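Local coordinates for catalytic domain of the nuclear inclusion protein A (nia) (Tobacco etch virus, PDB 1LVM) that is a chymotrypsin-type cysteine protease that cleaves peptide chains at a specific recognition sequence, probably to process the viral polyprotein, at residues T38-I43 and I50-L55; L80-I85 and S208-N213; F108-R113 and V190-M195; E115-V120 and S137-S142; I174-N179 and Y186-P191. The protein carries 1 engineered substitution. One frame throughout, in Å; residues are numbered along the deposited sequence.

Interaction 1 of 5, residues T38-I43 and I50-L55; sequences TSLYGI and ITNKHL
Leu40 turns its two methyl branches toward Thr51, His54 and Leu55, with CG set between its own backbone N and carbonyl carbon (chi1 77°). CD1 lies 3.4 Å from His54 NE2. CD2 reaches Leu55 CD1 at 3.7 Å and also meets Thr51 OG1, the Leu40 and Thr51 side chains crossing at about a right angle. A branched apolar residue suits this place, each methyl finding its own neighbour. Thr51 OG1, anti to its backbone N, turns to Tyr41 O and donates a 2.7 Å bond from above the carbonyl plane; threonine thereby supplies a polar link beside the leucine. Strands 36-45 and 48-51 form a hairpin in the N-terminal barrel of a chymotrypsin-like fold, and 50-55 runs from its second strand into a 3-10 turn carrying His54, which occupies the place expected of the catalytic histidine. Asp89 accepts from His54 N and from Asn52 ND2; the His54 ring is stacked on an aromatic side chain of the bound peptide. At the other end, Ile43 N bonds to Ile50 O at 2.7 Å and Ile50 N to Ile43 O at 2.8 Å, and their beta-branched side chains share one face of the sheet.

Interaction 2 of 5, residues L80-I85 and S208-N213; sequences LQQHLI and SGWRLN
Gln82 grips both polar backbone atoms of Trp210 with its side-chain amide. Trp210 N donates to Gln82 OE1 at 3.0 Å, in the carbonyl plane and on a lone pair, though the bond is bent (140° at the hydrogen). Gln82 NE2 returns a much straighter bond of 3.0 Å to Trp210 O, at 174°, with the acceptor lying in the plane of the amide. Glutamine suits the place because its carbonyl and NH2 group can pair with a residue's N and O much as a neighbouring strand would; Trp210 O has a further donor in Asn59 ND2. A water adds a bridge nearby, giving a proton to Leu80 O at 2.7 Å and accepting from Gly209 N at 2.9 Å. The chain here has just left strand 206-208, which lies at the margin of the N-terminal antiparallel sheet next to strand 81-84, and the amide carries the attachment onward into the irregular segment that follows. Beyond the polar grip, Leu84 packs on the indole. Its CD1 stands over the five-membered ring, 3.8 Å from the centroid in a CH-pi contact, and CD2 approaches Trp210 CD2 at 3.7 Å. Leu212 N lies over the opposite face, toward the rim.

Interaction 3 of 5, residues F108-R113 and V190-M195; sequences FREPQR and VPKNFM
Phe108 and Phe194 each point from CA toward the opposite segment, Phe108 with CG anti to the carbonyl carbon (chi1 -60°) and Phe194 with CG anti to the backbone N (chi1 -164°). The rings form a T-shaped pair, the edge of Phe194 toward the face of Phe108, with centroids 5.2 Å apart and planes at 75°. It lies where the segment linking the two barrels of the chymotrypsin-like fold passes the start of helix 194-199. At the edge of the Phe108 ring come Val190 CG2, 4.0 Å from Phe108 CD2, and Met195 SD, a Met-aromatic contact; the sulfur also accepts a weak 3.4 Å bond from Phe108 N. Flexible methionine can do both. Val190 presses CB against Arg109 O at 3.3 Å, and the Arg109 guanidinium has partners in Asp168 and Glu115. A type II turn from Pro191 to Phe194 leads into the helix; Asn193, which tolerates the positive phi required there, sits at the third position of the turn. One water joins Phe108 O to Met195 N. Glu110 extends past Val190 O toward Lys192, and a second water gives one proton to Glu110 OE1 at 2.7 Å and another to Val190 O at 2.8 Å.

Interaction 4 of 5, residues E115-V120 and S137-S142; sequences ERICLV and SCTFPS
The flat groups that join Ile117 to Ser137 are peptide units rather than rings. Ile117 N bonds to Ser137 O at 2.9 Å, and Ser137 N to Ile117 O at 2.9 Å. Ile117 CG1 comes 3.5 Å from the same Ser137 O, and Cys138 CA directs a CA-H...O contact of 3.3 Å at Glu115 O. Ile117 CD1 then reaches Thr139 CB at 3.6 Å, two residues beyond its partner Ser137, the side chains crossing at about a right angle. Thr139 OG1 is meanwhile bonded to Lys149 O. Its CG2 lies beside Glu115 CG, 4.0 Å away, while the Glu115 carboxylate is occupied by Arg109, Ser165 and Gln112 N. Ser137 OG, short enough to reach backbone, donates to Cys138 O and is also bonded to Trp151 N. This is the hairpin of strands 116-123 and 130-142; strand 162-165, bonded to the other flank of 116-123, closes the six-stranded C-terminal barrel typical of chymotrypsin-like proteases.

Interaction 5 of 5, residues I174-N179 and Y186-P191; sequences IHSASN and YFTSVP
Ile174 and Thr188 form a regular antiparallel hydrogen-bonded pair, Ile174 N to Thr188 O and Thr188 N to Ile174 O both 2.9 Å. Farther along comes a classic beta bulge: Ser176 and Ala177 both face Tyr186, whose O accepts from Ser176 N at 3.1 Å and Ala177 N at 3.0 Å. The axes of segments 174-179 and 186-189 run at 132° to each other, well off straight antiparallel. Phe187 CB packs against Ile174 O at 3.2 Å. Beta-branched Ile174 and Thr188 suit a strand and lie side by side. Ser176 OG stands beside its backbone N (chi1 -77°), 2.6 Å from Thr188 OG1, and is also tied to Asp89. His175 turns its NE2 to a polar side chain of the bound peptide, whereas Tyr186 OH and Asn179 ND2 each bond to an acidic side chain of it. Because Ala177 to Asn179 also pair with the peptide as an antiparallel strand, this hairpin holds the product by its backbone and engages its side chains, consistent with a major part in sequence specificity.

How the interactions relate
From the N terminus, interaction 1 closes a short hairpin in the first barrel before any other contact opens. Interaction 2 then spans a long loop, bringing the segment beyond strand 206-208 back to strand 81-84; interactions 3, 4 and 5 all fall within that span. Interaction 3 closes a smaller loop, from the inter-barrel linker to the start of helix 194-199, and encloses interaction 4, the first hairpin of the second barrel. Interaction 5 is another hairpin of that barrel and shares Val190 and Pro191 with interaction 3. The barrels meet where Asn52 of interaction 1 bonds to His175 of interaction 5, while Ile50 ties the first barrel to the linker at Phe108 and to the helix at Phe194.

Interaction 1 of 5, residues T38-I43 and I50-L55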
# COMPACT_ATOMS: atom_id res chain seq x y z
N THR A 38 12.18 0.59 -9.51
CA THR A 38 11.51 0.10 -8.31
C THR A 38 10.05 -0.11 -8.62
O THR A 38 9.40 0.82 -9.07
CB THR A 38 11.62 1.14 -7.20
OG1 THR A 38 13.00 1.33 -6.88
CG2 THR A 38 10.86 0.73 -5.96
N SER A 39 9.53 -1.32 -8.39
CA SER A 39 8.12 -1.57 -8.67
C SER A 39 7.43 -2.04 -7.40
O SER A 39 7.99 -2.76 -6.59
CB SER A 39 7.98 -2.67 -9.72
OG SER A 39 8.36 -2.23 -11.01
N LEU A 40 6.18 -1.63 -7.24
CA LEU A 40 5.38 -2.01 -6.10
C LEU A 40 3.96 -1.50 -6.40
O LEU A 40 3.67 -0.99 -7.51
CB LEU A 40 5.99 -1.45 -4.75
CG LEU A 40 5.90 0.01 -4.22
CD1 LEU A 40 7.25 0.43 -3.69
CD2 LEU A 40 5.30 1.01 -5.16
N TYR A 41 3.07 -1.68 -5.44
CA TYR A 41 1.68 -1.28 -5.70
C TYR A 41 1.17 -0.05 -4.97
O TYR A 41 1.78 0.44 -4.03
CB TYR A 41 0.77 -2.46 -5.32
CG TYR A 41 1.04 -3.65 -6.20
CD1 TYR A 41 2.07 -4.55 -5.91
CD2 TYR A 41 0.26 -3.88 -7.32
CE1 TYR A 41 2.31 -5.68 -6.75
CE2 TYR A 41 0.47 -4.97 -8.15
CZ TYR A 41 1.47 -5.87 -7.88
OH TYR A 41 1.53 -7.00 -8.69
N GLY A 42 0.05 0.47 -5.46
CA GLY A 42 -0.60 1.61 -4.80
C GLY A 42 -2.10 1.41 -4.83
O GLY A 42 -2.59 0.51 -5.51
N ILE A 43 -2.83 2.23 -4.05
CA ILE A 43 -4.28 2.12 -3.95
C ILE A 43 -4.89 3.44 -4.43
O ILE A 43 -4.61 4.52 -3.87
CB ILE A 43 -4.69 1.90 -2.49
CG1 ILE A 43 -4.05 0.59 -1.99
CG2 ILE A 43 -6.26 1.86 -2.37
CD1 ILE A 43 -3.92 0.47 -0.47
N ILE A 50 -2.35 5.97 -3.18
CA ILE A 50 -1.75 5.84 -1.83
C ILE A 50 -0.75 4.73 -1.99
O ILE A 50 -1.11 3.66 -2.48
CB ILE A 50 -2.82 5.40 -0.78
CG1 ILE A 50 -3.86 6.51 -0.61
CG2 ILE A 50 -2.11 5.16 0.63
CD1 ILE A 50 -5.20 6.02 -0.23
N THR A 51 0.50 4.97 -1.61
CA THR A 51 1.53 3.94 -1.81
C THR A 51 2.67 4.11 -0.80
O THR A 51 2.56 4.93 0.16
CB THR A 51 2.03 3.92 -3.27
OG1 THR A 51 2.88 2.79 -3.47
CG2 THR A 51 2.85 5.25 -3.63
N ASN A 52 3.72 3.33 -0.97
CA ASN A 52 4.84 3.41 -0.01
C ASN A 52 5.72 4.63 -0.28
O ASN A 52 6.02 4.94 -1.42
CB ASN A 52 5.74 2.18 -0.18
CG ASN A 52 4.99 0.89 0.02
OD1 ASN A 52 4.34 0.38 -0.91
ND2 ASN A 52 5.06 0.35 1.23
N LYS A 53 6.17 5.30 0.78
CA LYS A 53 7.05 6.42 0.63
C LYS A 53 8.36 5.93 -0.03
O LYS A 53 8.97 6.69 -0.80
CB LYS A 53 7.34 6.99 2.05
CG LYS A 53 7.90 8.40 2.09
CD LYS A 53 8.19 8.85 3.53
CE LYS A 53 6.94 9.38 4.25
NZ LYS A 53 7.27 9.65 5.69
N HIS A 54 8.80 4.69 0.20
CA HIS A 54 10.08 4.29 -0.38
C HIS A 54 10.06 4.15 -1.89
O HIS A 54 11.07 3.92 -2.49
CB HIS A 54 10.68 3.04 0.30
CG HIS A 54 10.02 1.77 -0.06
ND1 HIS A 54 9.01 1.24 0.71
CD2 HIS A 54 10.20 0.92 -1.12
CE1 HIS A 54 8.61 0.13 0.14
NE2 HIS A 54 9.30 -0.10 -0.97
N LEU A 55 8.89 4.28 -2.49
CA LEU A 55 8.83 4.29 -3.95
C LEU A 55 9.74 5.46 -4.44
O LEU A 55 10.27 5.46 -5.56
CB LEU A 55 7.37 4.63 -4.37
CG LEU A 55 7.14 4.79 -5.89
CD1 LEU A 55 7.61 3.53 -6.64
CD2 LEU A 55 5.65 5.01 -6.15

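Interaction 2 of 5, residues L80-I85 and S208-N213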
# COMPACT_ATOMS: atom_id res chain seq x y z
N LEU A 80 5.19 15.36 -10.08
CA LEU A 80 4.08 14.82 -9.32
C LEU A 80 3.91 15.45 -7.92
O LEU A 80 4.87 15.43 -7.15
CB LEU A 80 4.35 13.30 -9.16
CG LEU A 80 3.60 12.11 -9.76
CD1 LEU A 80 2.71 12.53 -10.89
CD2 LEU A 80 4.57 10.97 -10.12
N GLN A 81 2.73 15.94 -7.57
CA GLN A 81 2.47 16.39 -6.23
C GLN A 81 2.40 15.20 -5.25
O GLN A 81 1.83 14.13 -5.54
CB GLN A 81 1.18 17.24 -6.19
CG GLN A 81 1.50 18.61 -6.84
CD GLN A 81 0.44 19.60 -6.50
OE1 GLN A 81 -0.72 19.44 -6.88
NE2 GLN A 81 0.81 20.61 -5.73
N GLN A 82 3.03 15.38 -4.09
CA GLN A 82 3.14 14.35 -3.07
C GLN A 82 2.73 14.89 -1.70
O GLN A 82 3.00 16.06 -1.34
CB GLN A 82 4.61 13.97 -2.94
CG GLN A 82 5.29 13.44 -4.20
CD GLN A 82 6.82 13.64 -4.09
OE1 GLN A 82 7.25 14.80 -3.97
NE2 GLN A 82 7.63 12.53 -4.04
N HIS A 83 2.07 14.04 -0.93
CA HIS A 83 1.74 14.39 0.45
C HIS A 83 2.37 13.30 1.32
O HIS A 83 2.02 12.10 1.27
CB HIS A 83 0.22 14.49 0.75
CG HIS A 83 -0.05 14.63 2.21
ND1 HIS A 83 -0.42 15.82 2.80
CD2 HIS A 83 -0.01 13.72 3.20
CE1 HIS A 83 -0.60 15.63 4.10
NE2 HIS A 83 -0.36 14.36 4.37
N LEU A 84 3.32 13.71 2.14
CA LEU A 84 4.04 12.75 3.01
C LEU A 84 3.30 12.45 4.29
O LEU A 84 2.75 13.35 4.89
CB LEU A 84 5.41 13.36 3.43
CG LEU A 84 6.28 13.84 2.29
CD1 LEU A 84 7.51 14.66 2.79
CD2 LEU A 84 6.76 12.64 1.62
N ILE A 85 3.31 11.17 4.72
CA ILE A 85 2.74 10.78 5.98
C ILE A 85 3.96 10.67 6.95
O ILE A 85 4.84 9.81 6.88
CB ILE A 85 2.02 9.36 5.89
CG1 ILE A 85 1.01 9.33 4.71
CG2 ILE A 85 1.28 9.08 7.25
CD1 ILE A 85 -0.15 10.25 4.90
N SER A 208 6.47 18.80 -4.32
CA SER A 208 6.83 18.00 -5.47
C SER A 208 8.40 17.87 -5.52
O SER A 208 9.11 18.70 -4.95
CB SER A 208 6.20 18.63 -6.73
OG SER A 208 6.92 19.79 -7.10
N GLY A 209 8.90 16.78 -6.10
CA GLY A 209 10.33 16.53 -6.27
C GLY A 209 10.94 15.79 -5.09
O GLY A 209 12.11 15.42 -5.11
N TRP A 210 10.13 15.53 -4.06
CA TRP A 210 10.71 14.89 -2.85
C TRP A 210 11.25 13.46 -3.01
O TRP A 210 10.65 12.65 -3.72
CB TRP A 210 9.64 14.95 -1.73
CG TRP A 210 10.08 14.40 -0.38
CD1 TRP A 210 10.65 15.10 0.64
CD2 TRP A 210 10.11 13.01 0.01
NE1 TRP A 210 11.05 14.22 1.64
CE2 TRP A 210 10.73 12.94 1.28
CE3 TRP A 210 9.68 11.81 -0.60
CZ2 TRP A 210 10.94 11.72 1.96
CZ3 TRP A 210 9.88 10.61 0.06
CH2 TRP A 210 10.50 10.56 1.33
N ARG A 211 12.39 13.16 -2.34
CA ARG A 211 12.93 11.81 -2.36
C ARG A 211 13.62 11.53 -1.06
O ARG A 211 13.88 12.45 -0.24
CB ARG A 211 13.98 11.62 -3.46
CG ARG A 211 15.13 12.58 -3.29
CD ARG A 211 16.21 12.08 -4.26
NE ARG A 211 17.19 13.11 -4.55
CZ ARG A 211 18.38 13.19 -3.99
NH1 ARG A 211 18.76 12.28 -3.09
NH2 ARG A 211 19.16 14.21 -4.34
N LEU A 212 13.93 10.27 -0.87
CA LEU A 212 14.73 9.85 0.30
C LEU A 212 16.23 10.10 -0.09
O LEU A 212 16.57 10.29 -1.25
CB LEU A 212 14.50 8.39 0.61
CG LEU A 212 13.19 8.07 1.36
CD1 LEU A 212 12.95 6.54 1.40
CD2 LEU A 212 13.26 8.62 2.78
N ASN A 213 17.12 10.13 0.88
CA ASN A 213 18.51 10.40 0.57
C ASN A 213 19.43 9.34 1.10
O ASN A 213 20.64 9.57 1.19
CB ASN A 213 18.92 11.76 1.15
O HOH W 1 7.47 14.55 -7.25

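Interaction 3 of 5, residues F108-R113 and V190-M195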
# COMPACT_ATOMS: atom_id res chain seq x y z
N PHE A 108 -10.84 3.40 5.08
CA PHE A 108 -9.58 3.14 5.74
C PHE A 108 -9.73 3.48 7.22
O PHE A 108 -10.41 4.44 7.57
CB PHE A 108 -8.45 4.05 5.20
CG PHE A 108 -8.18 3.92 3.74
CD1 PHE A 108 -9.00 4.56 2.82
CD2 PHE A 108 -7.04 3.21 3.25
CE1 PHE A 108 -8.70 4.49 1.48
CE2 PHE A 108 -6.76 3.16 1.93
CZ PHE A 108 -7.59 3.80 1.04
N ARG A 109 -9.08 2.72 8.09
CA ARG A 109 -9.05 3.06 9.51
C ARG A 109 -7.80 2.44 10.12
O ARG A 109 -7.11 1.61 9.48
CB ARG A 109 -10.30 2.55 10.27
CG ARG A 109 -10.30 0.99 10.24
CD ARG A 109 -11.35 0.43 11.23
NE ARG A 109 -11.63 -0.98 10.97
CZ ARG A 109 -10.88 -1.99 11.39
NH1 ARG A 109 -9.75 -1.81 12.11
NH2 ARG A 109 -11.27 -3.21 11.10
N GLU A 110 -7.47 2.88 11.34
CA GLU A 110 -6.33 2.30 12.04
C GLU A 110 -6.63 0.84 12.37
O GLU A 110 -7.74 0.50 12.63
CB GLU A 110 -6.07 3.01 13.35
CG GLU A 110 -5.79 4.53 13.14
CD GLU A 110 -5.30 5.17 14.43
OE1 GLU A 110 -4.10 5.09 14.71
OE2 GLU A 110 -6.14 5.73 15.16
N PRO A 111 -5.60 -0.02 12.35
CA PRO A 111 -5.76 -1.43 12.68
C PRO A 111 -6.08 -1.55 14.18
O PRO A 111 -5.87 -0.62 14.91
CB PRO A 111 -4.40 -2.04 12.30
CG PRO A 111 -3.43 -0.90 12.36
CD PRO A 111 -4.22 0.30 11.88
N GLN A 112 -6.63 -2.68 14.59
CA GLN A 112 -7.00 -2.94 15.97
C GLN A 112 -6.29 -4.18 16.42
O GLN A 112 -6.24 -5.18 15.72
CB GLN A 112 -8.53 -3.09 16.05
CG GLN A 112 -9.18 -1.73 15.70
CD GLN A 112 -10.69 -1.78 15.51
OE1 GLN A 112 -11.32 -2.83 15.66
NE2 GLN A 112 -11.27 -0.63 15.16
N ARG A 113 -5.69 -4.10 17.58
CA ARG A 113 -4.93 -5.25 18.07
C ARG A 113 -5.67 -6.60 17.99
O ARG A 113 -6.87 -6.73 18.30
CB ARG A 113 -4.51 -4.94 19.54
CG ARG A 113 -3.56 -5.93 20.09
CD ARG A 113 -3.57 -5.89 21.62
NE ARG A 113 -2.39 -6.57 22.14
CZ ARG A 113 -1.20 -6.00 22.23
NH1 ARG A 113 -1.06 -4.74 21.85
NH2 ARG A 113 -0.14 -6.70 22.61
N VAL A 190 -2.48 2.46 8.64
CA VAL A 190 -3.21 3.64 8.21
C VAL A 190 -3.13 4.53 9.47
O VAL A 190 -3.44 4.05 10.58
CB VAL A 190 -4.71 3.27 7.94
CG1 VAL A 190 -5.64 4.53 8.09
CG2 VAL A 190 -4.81 2.61 6.51
N PRO A 191 -2.76 5.83 9.31
CA PRO A 191 -2.68 6.73 10.45
C PRO A 191 -4.04 7.21 10.94
O PRO A 191 -5.06 7.15 10.25
CB PRO A 191 -1.82 7.89 9.95
CG PRO A 191 -2.22 8.00 8.43
CD PRO A 191 -2.49 6.53 8.01
N LYS A 192 -4.05 7.78 12.12
CA LYS A 192 -5.32 8.33 12.64
C LYS A 192 -5.89 9.42 11.70
O LYS A 192 -5.13 10.18 11.08
CB LYS A 192 -5.03 8.95 14.00
CG LYS A 192 -6.21 9.52 14.67
CD LYS A 192 -5.75 10.18 15.99
CE LYS A 192 -6.90 10.72 16.81
NZ LYS A 192 -7.87 9.64 17.15
N ASN A 193 -7.22 9.45 11.59
CA ASN A 193 -7.96 10.42 10.78
C ASN A 193 -7.55 10.48 9.31
O ASN A 193 -7.52 11.55 8.64
CB ASN A 193 -7.90 11.79 11.45
CG ASN A 193 -8.60 11.79 12.82
OD1 ASN A 193 -9.47 10.94 13.08
ND2 ASN A 193 -8.22 12.70 13.71
N PHE A 194 -7.28 9.30 8.77
CA PHE A 194 -6.88 9.22 7.37
C PHE A 194 -8.01 9.60 6.44
O PHE A 194 -7.76 10.20 5.41
CB PHE A 194 -6.34 7.79 7.08
CG PHE A 194 -5.54 7.65 5.80
CD1 PHE A 194 -4.39 8.40 5.56
CD2 PHE A 194 -5.98 6.76 4.80
CE1 PHE A 194 -3.66 8.30 4.35
CE2 PHE A 194 -5.27 6.64 3.57
CZ PHE A 194 -4.13 7.38 3.33
N MET A 195 -9.25 9.24 6.77
CA MET A 195 -10.36 9.61 5.87
C MET A 195 -10.43 11.14 5.77
O MET A 195 -10.72 11.69 4.70
CB MET A 195 -11.71 9.06 6.35
CG MET A 195 -11.83 7.51 6.32
SD MET A 195 -11.32 6.80 4.77
CE MET A 195 -12.55 7.53 3.59
O HOH W 2 -9.39 7.00 8.58
O HOH W 3 -2.42 3.76 13.13

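Interaction 4 of 5, residues E115-V120 and S137-S142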
# COMPACT_ATOMS: atom_id res chain seq x y z
N GLU A 115 -6.89 -8.14 15.55
CA GLU A 115 -7.92 -8.41 14.56
C GLU A 115 -7.41 -9.22 13.38
O GLU A 115 -6.20 -9.29 13.08
CB GLU A 115 -8.56 -7.10 14.09
CG GLU A 115 -7.68 -6.29 13.18
CD GLU A 115 -8.45 -5.11 12.59
OE1 GLU A 115 -9.64 -5.25 12.24
OE2 GLU A 115 -7.86 -4.03 12.46
N ARG A 116 -8.36 -9.86 12.70
CA ARG A 116 -8.06 -10.69 11.55
C ARG A 116 -8.01 -9.89 10.24
O ARG A 116 -8.95 -9.16 9.95
CB ARG A 116 -9.13 -11.79 11.37
CG ARG A 116 -9.19 -12.75 12.60
CD ARG A 116 -10.40 -13.71 12.49
NE ARG A 116 -10.23 -14.69 11.41
CZ ARG A 116 -9.51 -15.81 11.49
NH1 ARG A 116 -8.87 -16.14 12.62
NH2 ARG A 116 -9.41 -16.62 10.44
N ILE A 117 -6.91 -10.03 9.49
CA ILE A 117 -6.74 -9.32 8.25
C ILE A 117 -6.31 -10.24 7.14
O ILE A 117 -5.82 -11.36 7.41
CB ILE A 117 -5.69 -8.18 8.41
CG1 ILE A 117 -4.31 -8.76 8.82
CG2 ILE A 117 -6.18 -7.19 9.49
CD1 ILE A 117 -3.15 -7.65 9.01
N CYS A 118 -6.53 -9.82 5.89
CA CYS A 118 -6.02 -10.57 4.77
C CYS A 118 -5.37 -9.53 3.83
O CYS A 118 -5.53 -8.31 3.96
CB CYS A 118 -7.13 -11.37 4.02
SG CYS A 118 -8.43 -10.25 3.35
N LEU A 119 -4.56 -10.04 2.94
CA LEU A 119 -3.86 -9.22 2.00
C LEU A 119 -4.53 -9.36 0.65
O LEU A 119 -4.72 -10.46 0.14
CB LEU A 119 -2.41 -9.69 1.90
CG LEU A 119 -1.48 -8.87 0.98
CD1 LEU A 119 -1.19 -7.56 1.63
CD2 LEU A 119 -0.17 -9.58 0.78
N VAL A 120 -4.82 -8.22 0.04
CA VAL A 120 -5.52 -8.17 -1.24
C VAL A 120 -4.67 -7.63 -2.32
O VAL A 120 -3.97 -6.65 -2.11
CB VAL A 120 -6.82 -7.32 -1.09
CG1 VAL A 120 -7.55 -7.16 -2.54
CG2 VAL A 120 -7.74 -8.09 -0.10
N SER A 137 -4.55 -13.61 8.70
CA SER A 137 -3.57 -13.56 9.78
C SER A 137 -4.09 -12.61 10.89
O SER A 137 -4.87 -11.72 10.59
CB SER A 137 -2.28 -12.99 9.19
OG SER A 137 -1.36 -12.54 10.18
N CYS A 138 -3.73 -12.83 12.17
CA CYS A 138 -4.07 -11.83 13.19
C CYS A 138 -2.91 -10.77 13.09
O CYS A 138 -1.92 -10.98 12.38
CB CYS A 138 -4.14 -12.44 14.60
SG CYS A 138 -5.62 -13.50 14.84
N THR A 139 -3.05 -9.66 13.78
CA THR A 139 -2.05 -8.59 13.70
C THR A 139 -1.88 -7.89 15.01
O THR A 139 -2.83 -7.81 15.81
CB THR A 139 -2.48 -7.57 12.57
OG1 THR A 139 -1.43 -6.63 12.33
CG2 THR A 139 -3.77 -6.82 12.92
N PHE A 140 -0.65 -7.39 15.22
CA PHE A 140 -0.27 -6.65 16.40
C PHE A 140 0.67 -5.53 16.09
O PHE A 140 1.46 -5.63 15.15
CB PHE A 140 0.44 -7.57 17.42
CG PHE A 140 -0.35 -8.75 17.80
CD1 PHE A 140 -0.32 -9.89 16.98
CD2 PHE A 140 -1.07 -8.78 19.01
CE1 PHE A 140 -0.99 -11.04 17.36
CE2 PHE A 140 -1.76 -9.94 19.41
CZ PHE A 140 -1.71 -11.07 18.57
N PRO A 141 0.63 -4.43 16.90
CA PRO A 141 1.58 -3.35 16.58
C PRO A 141 3.00 -3.75 16.96
O PRO A 141 3.22 -4.43 17.97
CB PRO A 141 1.14 -2.21 17.45
CG PRO A 141 0.62 -2.93 18.66
CD PRO A 141 -0.20 -4.05 18.04
N SER A 142 3.94 -3.30 16.16
CA SER A 142 5.35 -3.50 16.49
C SER A 142 5.77 -2.08 17.01
O SER A 142 5.77 -1.13 16.23
CB SER A 142 6.17 -3.85 15.26
OG SER A 142 7.54 -3.88 15.65

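Interaction 5 of 5, residues I174-N179 and Y186-P191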
# COMPACT_ATOMS: atom_id res chain seq x y z
N ILE A 174 -0.76 -0.91 4.53
CA ILE A 174 -0.20 -1.41 3.29
C ILE A 174 1.06 -2.20 3.55
O ILE A 174 1.84 -1.84 4.40
CB ILE A 174 0.13 -0.23 2.27
CG1 ILE A 174 1.19 0.74 2.88
CG2 ILE A 174 -1.19 0.58 1.96
CD1 ILE A 174 1.51 1.86 1.79
N HIS A 175 1.28 -3.25 2.78
CA HIS A 175 2.46 -4.08 3.06
C HIS A 175 3.75 -3.25 2.84
O HIS A 175 3.87 -2.54 1.85
CB HIS A 175 2.50 -5.28 2.14
CG HIS A 175 3.70 -6.15 2.38
ND1 HIS A 175 3.96 -6.70 3.61
CD2 HIS A 175 4.75 -6.46 1.59
CE1 HIS A 175 5.13 -7.31 3.57
NE2 HIS A 175 5.63 -7.18 2.36
N SER A 176 4.74 -3.40 3.73
CA SER A 176 6.00 -2.65 3.56
C SER A 176 7.28 -3.45 3.63
O SER A 176 8.19 -3.31 2.78
CB SER A 176 6.16 -1.56 4.66
OG SER A 176 5.36 -0.44 4.43
N ALA A 177 7.35 -4.36 4.59
CA ALA A 177 8.70 -4.95 4.75
C ALA A 177 8.72 -6.30 5.45
O ALA A 177 7.71 -6.76 5.93
CB ALA A 177 9.55 -3.92 5.60
N SER A 178 9.90 -6.91 5.47
CA SER A 178 10.09 -8.16 6.16
C SER A 178 11.45 -8.15 6.87
O SER A 178 12.28 -7.26 6.58
CB SER A 178 10.02 -9.31 5.14
OG SER A 178 10.09 -10.54 5.83
N ASN A 179 11.65 -9.09 7.80
CA ASN A 179 12.98 -9.25 8.44
C ASN A 179 13.83 -9.99 7.42
O ASN A 179 13.32 -10.48 6.41
CB ASN A 179 12.94 -10.01 9.76
CG ASN A 179 12.26 -11.38 9.67
OD1 ASN A 179 11.90 -11.88 8.60
ND2 ASN A 179 12.12 -12.01 10.82
N TYR A 186 5.76 -7.04 7.99
CA TYR A 186 5.31 -5.81 8.58
C TYR A 186 4.58 -4.92 7.57
O TYR A 186 5.02 -4.78 6.44
CB TYR A 186 6.53 -5.01 9.10
CG TYR A 186 7.28 -5.74 10.27
CD1 TYR A 186 8.26 -6.73 10.01
CD2 TYR A 186 7.00 -5.43 11.58
CE1 TYR A 186 8.91 -7.39 11.06
CE2 TYR A 186 7.65 -6.10 12.66
CZ TYR A 186 8.60 -7.07 12.38
OH TYR A 186 9.24 -7.70 13.46
N PHE A 187 3.46 -4.34 8.01
CA PHE A 187 2.79 -3.39 7.13
C PHE A 187 2.79 -2.03 7.83
O PHE A 187 2.92 -1.91 9.06
CB PHE A 187 1.34 -3.88 6.78
CG PHE A 187 0.33 -3.85 7.91
CD1 PHE A 187 -0.40 -2.72 8.20
CD2 PHE A 187 0.03 -5.05 8.63
CE1 PHE A 187 -1.42 -2.77 9.19
CE2 PHE A 187 -0.96 -5.11 9.59
CZ PHE A 187 -1.70 -3.97 9.88
N THR A 188 2.64 -0.99 7.04
CA THR A 188 2.57 0.33 7.58
C THR A 188 1.10 0.60 7.82
O THR A 188 0.26 0.47 6.91
CB THR A 188 3.12 1.36 6.55
OG1 THR A 188 4.51 1.09 6.34
CG2 THR A 188 2.90 2.77 7.02
N SER A 189 0.77 0.91 9.07
CA SER A 189 -0.57 1.20 9.45
C SER A 189 -1.17 2.50 8.87
O SER A 189 -0.47 3.51 8.60
CB SER A 189 -0.68 1.26 10.99
OG SER A 189 0.10 2.35 11.49
N VAL A 190 -2.48 2.46 8.64
CA VAL A 190 -3.21 3.64 8.21
C VAL A 190 -3.13 4.53 9.47
O VAL A 190 -3.44 4.05 10.58
CB VAL A 190 -4.71 3.27 7.94
CG1 VAL A 190 -5.64 4.53 8.09
CG2 VAL A 190 -4.81 2.61 6.51
N PRO A 191 -2.76 5.83 9.31
CA PRO A 191 -2.68 6.73 10.45
C PRO A 191 -4.04 7.21 10.94
O PRO A 191 -5.06 7.15 10.25
CB PRO A 191 -1.82 7.89 9.95
CG PRO A 191 -2.22 8.00 8.43
CD PRO A 191 -2.49 6.53 8.01